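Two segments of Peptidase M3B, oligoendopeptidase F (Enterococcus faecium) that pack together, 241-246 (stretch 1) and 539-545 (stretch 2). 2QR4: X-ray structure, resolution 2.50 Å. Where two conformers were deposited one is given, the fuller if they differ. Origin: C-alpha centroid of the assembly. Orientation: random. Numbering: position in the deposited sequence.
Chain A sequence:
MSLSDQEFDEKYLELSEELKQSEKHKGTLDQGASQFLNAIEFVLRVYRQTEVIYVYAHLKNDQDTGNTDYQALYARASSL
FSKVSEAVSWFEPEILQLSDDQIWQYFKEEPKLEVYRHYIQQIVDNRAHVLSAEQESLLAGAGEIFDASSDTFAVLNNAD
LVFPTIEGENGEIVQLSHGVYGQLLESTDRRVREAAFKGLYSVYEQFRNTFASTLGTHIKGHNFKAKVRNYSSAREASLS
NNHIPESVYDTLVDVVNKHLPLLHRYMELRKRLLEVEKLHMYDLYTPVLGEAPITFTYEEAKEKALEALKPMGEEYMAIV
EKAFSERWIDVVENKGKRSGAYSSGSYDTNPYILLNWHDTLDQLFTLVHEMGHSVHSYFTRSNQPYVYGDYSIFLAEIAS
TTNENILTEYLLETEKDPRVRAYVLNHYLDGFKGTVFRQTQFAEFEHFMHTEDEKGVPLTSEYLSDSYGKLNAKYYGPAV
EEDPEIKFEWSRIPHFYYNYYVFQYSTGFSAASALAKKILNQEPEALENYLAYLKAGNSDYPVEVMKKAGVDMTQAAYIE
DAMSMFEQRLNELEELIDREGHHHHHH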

# COMPACT_ATOMS: atom_id res chain seq x y z
N ASN A 241 -12.39 -20.02 8.37
CA ASN A 241 -13.68 -19.35 8.37
C ASN A 241 -14.67 -19.97 7.39
O ASN A 241 -15.82 -19.55 7.31
CB ASN A 241 -13.54 -17.83 8.21
CG ASN A 241 -13.23 -17.42 6.80
OD1 ASN A 241 -13.85 -17.90 5.85
ND2 ASN A 241 -12.28 -16.50 6.64
N ASN A 242 -14.21 -20.99 6.66
CA ASN A 242 -15.08 -21.80 5.80
C ASN A 242 -15.06 -23.27 6.23
O ASN A 242 -15.53 -24.15 5.51
CB ASN A 242 -14.63 -21.73 4.35
CG ASN A 242 -15.12 -20.48 3.65
OD1 ASN A 242 -14.38 -19.50 3.50
ND2 ASN A 242 -16.38 -20.51 3.21
N HIS A 243 -14.47 -23.53 7.39
CA HIS A 243 -14.36 -24.89 7.94
C HIS A 243 -13.69 -25.86 6.97
O HIS A 243 -14.01 -27.05 6.93
CB HIS A 243 -15.73 -25.40 8.41
CG HIS A 243 -16.49 -24.38 9.20
ND1 HIS A 243 -17.38 -23.49 8.62
CD2 HIS A 243 -16.48 -24.09 10.52
CE1 HIS A 243 -17.88 -22.70 9.55
NE2 HIS A 243 -17.35 -23.04 10.72
N ILE A 244 -12.76 -25.33 6.19
CA ILE A 244 -11.93 -26.16 5.33
C ILE A 244 -10.68 -26.54 6.10
O ILE A 244 -9.93 -25.68 6.51
CB ILE A 244 -11.54 -25.42 4.05
CG1 ILE A 244 -12.80 -24.96 3.32
CG2 ILE A 244 -10.67 -26.31 3.16
CD1 ILE A 244 -12.53 -24.14 2.07
N PRO A 245 -10.48 -27.84 6.34
CA PRO A 245 -9.25 -28.26 7.00
C PRO A 245 -8.07 -27.99 6.07
O PRO A 245 -8.20 -28.09 4.86
CB PRO A 245 -9.43 -29.78 7.16
CG PRO A 245 -10.88 -30.07 6.86
CD PRO A 245 -11.39 -28.96 6.02
N GLU A 246 -6.92 -27.64 6.65
CA GLU A 246 -5.70 -27.41 5.86
C GLU A 246 -5.33 -28.62 4.99
O GLU A 246 -4.71 -28.49 3.94
CB GLU A 246 -4.53 -27.05 6.78
CG GLU A 246 -4.60 -25.65 7.38
CD GLU A 246 -3.24 -25.15 7.82
OE1 GLU A 246 -2.57 -24.43 7.04
OE2 GLU A 246 -2.81 -25.49 8.95
N SER A 539 -23.27 -23.11 1.16
CA SER A 539 -23.10 -23.44 2.57
C SER A 539 -21.71 -23.07 3.07
O SER A 539 -20.75 -23.03 2.31
CB SER A 539 -23.35 -24.94 2.79
OG SER A 539 -22.92 -25.36 4.07
N ASP A 540 -21.63 -22.81 4.37
CA ASP A 540 -20.36 -22.51 5.04
C ASP A 540 -19.56 -23.79 5.26
O ASP A 540 -18.47 -23.76 5.84
CB ASP A 540 -20.62 -21.83 6.39
CG ASP A 540 -20.80 -20.32 6.26
OD1 ASP A 540 -20.01 -19.67 5.55
OD2 ASP A 540 -21.73 -19.77 6.90
N TYR A 541 -20.10 -24.91 4.80
CA TYR A 541 -19.48 -26.21 5.05
C TYR A 541 -19.31 -27.04 3.77
O TYR A 541 -19.83 -28.15 3.68
CB TYR A 541 -20.28 -26.99 6.10
CG TYR A 541 -20.23 -26.39 7.49
CD1 TYR A 541 -19.25 -26.77 8.40
CD2 TYR A 541 -21.17 -25.44 7.89
CE1 TYR A 541 -19.20 -26.23 9.67
CE2 TYR A 541 -21.14 -24.89 9.16
CZ TYR A 541 -20.15 -25.28 10.05
OH TYR A 541 -20.12 -24.73 11.31
N PRO A 542 -18.55 -26.51 2.80
CA PRO A 542 -18.39 -27.14 1.49
C PRO A 542 -17.83 -28.55 1.56
O PRO A 542 -18.24 -29.40 0.76
CB PRO A 542 -17.41 -26.22 0.76
CG PRO A 542 -16.72 -25.45 1.85
CD PRO A 542 -17.77 -25.26 2.90
N VAL A 543 -16.92 -28.83 2.49
CA VAL A 543 -16.38 -30.18 2.53
C VAL A 543 -17.30 -31.25 3.14
O VAL A 543 -17.22 -32.41 2.75
CB VAL A 543 -14.87 -30.29 2.97
CG1 VAL A 543 -14.22 -28.92 3.20
CG2 VAL A 543 -14.66 -31.27 4.13
N GLU A 544 -18.20 -30.87 4.05
CA GLU A 544 -19.19 -31.85 4.53
C GLU A 544 -20.32 -32.02 3.54
O GLU A 544 -20.86 -33.11 3.40
CB GLU A 544 -19.73 -31.53 5.93
CG GLU A 544 -19.42 -30.12 6.40
CD GLU A 544 -18.02 -30.00 6.98
OE1 GLU A 544 -17.35 -28.99 6.69
OE2 GLU A 544 -17.59 -30.91 7.72
N VAL A 545 -20.68 -30.95 2.85
CA VAL A 545 -21.61 -31.06 1.75
C VAL A 545 -21.05 -32.08 0.74
O VAL A 545 -21.71 -33.06 0.41
CB VAL A 545 -21.86 -29.70 1.08
CG1 VAL A 545 -22.34 -29.87 -0.36
CG2 VAL A 545 -22.87 -28.91 1.88
O HOH W 1 -16.37 -27.29 4.95

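How do the two backbones lie against each other? Stretch 1, without regular helix or strand, runs past the start of a helix that begins at P542. The CA atoms pair in order, N242 with D540, H243 with Y541 and I244 with V543, at 5.4 to 6.6 Å. The fit is tight enough to bring N242 O within 3.0 Å of D540 O; both are acceptors, so no hydrogen bond joins them.

Which residue is most covered by its neighbour? H243 has the most surface covered, its CA-to-CB bond pointing toward stretch 2. Its imidazole lies over one face of the Y541 ring in an offset stack, centroids 4.0 Å apart and planes at 14°, so the two faces lie nearly parallel but slide past full overlap. At the imidazole edge, H243 ND1 donates a nearly straight hydrogen bond to D540 O (3.0 Å), so the ring is engaged at its edge as well as on its face.

What fills the apolar side? I244 CG1 rests 4.2 Å from both P542 CG and V543 CG1, and P245 CD comes within 4.0 Å of V543 CG1. V543 CG1 thus sits against three consecutive residues of stretch 1, H243, I244 and P245, with H243 O 4.2 Å from V543 CG1.

What links the loop to the helix start through water? Water 1 accepts from V543 N (3.0 Å) and lies within donating reach of H243 O (3.1 Å) and E544 OE1 (2.6 Å), bridging loop and helix start.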